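Local coordinates for small TOPRIM domain protein (Geobacillus stearothermophilus, PDB 2FCJ) that is of unknown function but carries a Toprim domain, a fold shared with topoisomerases and primases, so a role in nucleic-acid metabolism is possible, at residues E25-V30 against A104-R109. Sequence-based numbering, arbitrary orientation.
Sequences EPVVIV and ARFDVR
Glu25 reaches across to the backbone of Asp107, whose N donates a nearly straight hydrogen bond to Glu25 OE2 (2.9 Å, 168°). The N-H meets the anti side of that oxygen, 26° out of the carboxylate plane. A chi1 of 59° sets Glu25 CG between its own backbone N and carbonyl carbon, 3.9 Å from Asp107 CB; the chain is extended beyond CG, and the two side chains cross at about a right angle. The two carboxylates are close as well, with Glu25 OE2 4.1 Å from Asp107 OD1. Next to this polar pair, Val27 CG2 packs against the edge of the Phe106 ring, 3.9 Å from CE1. A Schellman motif ends helix 94-103, with Arg105, at positive phi, as its C-prime residue and Phe106 N bonded back to Leu101 O; Asp107 follows directly. Lys6 links the two halves of the contact, forming a salt bridge with Glu25 OE2 and a cation-pi interaction with Phe106, while Tyr54 meets that ring edge-to-face. The contact thereby joins the loop after helix 94-103 to the lead-in of edge strand 28-31. Lys6 probably offsets the repulsion between the neighbouring acids, and its charge probably favours the ionised form of Glu25.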
loop_
_atom_site.group_PDB
_atom_site.type_symbol
_atom_site.label_atom_id
_atom_site.label_comp_id
_atom_site.label_asym_id
_atom_site.label_seq_id
_atom_site.Cartn_x
_atom_site.Cartn_y
_atom_site.Cartn_z
ATOM N N GLU A 25 3.691 -3.314 13.220
ATOM C CA GLU A 25 4.048 -1.971 13.662
ATOM C C GLU A 25 2.937 -1.020 13.202
ATOM O O GLU A 25 2.180 -1.345 12.285
ATOM C CB GLU A 25 5.391 -1.565 13.051
ATOM C CG GLU A 25 5.424 -1.563 11.509
ATOM C CD GLU A 25 6.727 -1.033 10.949
ATOM O OE1 GLU A 25 7.141 0.065 11.400
ATOM O OE2 GLU A 25 7.331 -1.661 10.039
ATOM N N PRO A 26 2.796 0.140 13.864
ATOM C CA PRO A 26 1.797 1.107 13.418
ATOM C C PRO A 26 2.162 1.719 12.061
ATOM O O PRO A 26 3.295 2.112 11.839
ATOM C CB PRO A 26 1.825 2.178 14.517
ATOM C CG PRO A 26 3.151 2.039 15.142
ATOM C CD PRO A 26 3.502 0.590 15.075
ATOM N N VAL A 27 1.232 1.658 11.126
ATOM C CA VAL A 27 1.463 2.183 9.790
ATOM C C VAL A 27 0.171 2.858 9.427
ATOM O O VAL A 27 -0.896 2.335 9.727
ATOM C CB VAL A 27 1.738 1.032 8.788
ATOM C CG1 VAL A 27 1.720 1.547 7.347
ATOM C CG2 VAL A 27 3.046 0.326 9.109
ATOM N N VAL A 28 0.251 4.060 8.854
ATOM C CA VAL A 28 -0.953 4.682 8.359
ATOM C C VAL A 28 -1.317 4.001 7.052
ATOM O O VAL A 28 -0.499 3.954 6.132
ATOM C CB VAL A 28 -0.761 6.188 8.098
ATOM C CG1 VAL A 28 -2.064 6.826 7.631
ATOM C CG2 VAL A 28 -0.208 6.906 9.330
ATOM N N ILE A 29 -2.546 3.516 6.959
ATOM C CA ILE A 29 -3.032 2.908 5.735
ATOM C C ILE A 29 -4.127 3.764 5.158
ATOM O O ILE A 29 -5.155 3.997 5.810
ATOM C CB ILE A 29 -3.568 1.488 5.950
ATOM C CG1 ILE A 29 -2.526 0.640 6.665
ATOM C CG2 ILE A 29 -3.914 0.859 4.604
ATOM C CD1 ILE A 29 -3.042 -0.730 7.056
ATOM N N VAL A 30 -3.865 4.314 3.979
ATOM C CA VAL A 30 -4.808 5.172 3.302
ATOM C C VAL A 30 -5.474 4.369 2.200
ATOM O O VAL A 30 -4.810 3.687 1.404
ATOM C CB VAL A 30 -4.087 6.382 2.674
ATOM C CG1 VAL A 30 -5.062 7.230 1.860
ATOM C CG2 VAL A 30 -3.379 7.202 3.760
ATOM N N ALA A 104 9.932 -5.205 1.909
ATOM C CA ALA A 104 10.022 -3.748 1.964
ATOM C C ALA A 104 10.340 -3.207 3.365
ATOM O O ALA A 104 10.240 -2.012 3.607
ATOM C CB ALA A 104 8.722 -3.130 1.427
ATOM N N ARG A 105 10.708 -4.097 4.281
ATOM C CA ARG A 105 11.164 -3.701 5.618
ATOM C C ARG A 105 10.073 -3.287 6.602
ATOM O O ARG A 105 10.358 -2.637 7.601
ATOM C CB ARG A 105 12.267 -2.639 5.534
ATOM C CG ARG A 105 13.554 -3.159 4.911
ATOM C CD ARG A 105 14.615 -2.075 4.815
ATOM N NE ARG A 105 15.561 -2.340 3.735
ATOM C CZ ARG A 105 15.386 -1.951 2.478
ATOM N NH1 ARG A 105 14.301 -1.269 2.138
ATOM N NH2 ARG A 105 16.296 -2.238 1.559
ATOM N N PHE A 106 8.847 -3.766 6.393
ATOM C CA PHE A 106 7.818 -3.665 7.399
ATOM C C PHE A 106 7.932 -4.813 8.405
ATOM O O PHE A 106 8.142 -5.994 8.019
ATOM C CB PHE A 106 6.444 -3.717 6.739
ATOM C CG PHE A 106 6.094 -2.474 5.962
ATOM C CD1 PHE A 106 5.467 -1.420 6.593
ATOM C CD2 PHE A 106 6.413 -2.347 4.618
ATOM C CE1 PHE A 106 5.120 -0.271 5.892
ATOM C CE2 PHE A 106 6.099 -1.179 3.938
ATOM C CZ PHE A 106 5.456 -0.152 4.582
ATOM N N ASP A 107 7.631 -4.507 9.668
ATOM C CA ASP A 107 7.384 -5.528 10.686
ATOM C C ASP A 107 6.053 -6.191 10.418
ATOM O O ASP A 107 5.013 -5.535 10.441
ATOM C CB ASP A 107 7.288 -4.887 12.071
ATOM C CG ASP A 107 8.610 -4.369 12.575
ATOM O OD1 ASP A 107 9.626 -4.524 11.874
ATOM O OD2 ASP A 107 8.636 -3.837 13.706
ATOM N N VAL A 108 6.072 -7.511 10.234
ATOM C CA VAL A 108 4.841 -8.268 10.066
ATOM C C VAL A 108 4.698 -9.288 11.193
ATOM O O VAL A 108 5.691 -9.710 11.787
ATOM C CB VAL A 108 4.800 -8.968 8.692
ATOM C CG1 VAL A 108 5.046 -7.938 7.597
ATOM C CG2 VAL A 108 5.858 -10.061 8.608
ATOM N N ARG A 109 3.465 -9.648 11.498
ATOM C CA ARG A 109 3.174 -10.712 12.471
ATOM C C ARG A 109 3.676 -12.082 11.985
ATOM O O ARG A 109 3.433 -12.471 10.843
ATOM C CB ARG A 109 1.670 -10.768 12.742
ATOM C CG ARG A 109 1.095 -9.485 13.336
ATOM C CD ARG A 109 -0.408 -9.599 13.533
ATOM N NE ARG A 109 -0.770 -10.661 14.471
ATOM C CZ ARG A 109 -0.716 -10.546 15.796
ATOM N NH1 ARG A 109 -0.290 -9.419 16.356
ATOM N NH2 ARG A 109 -1.080 -11.566 16.565
#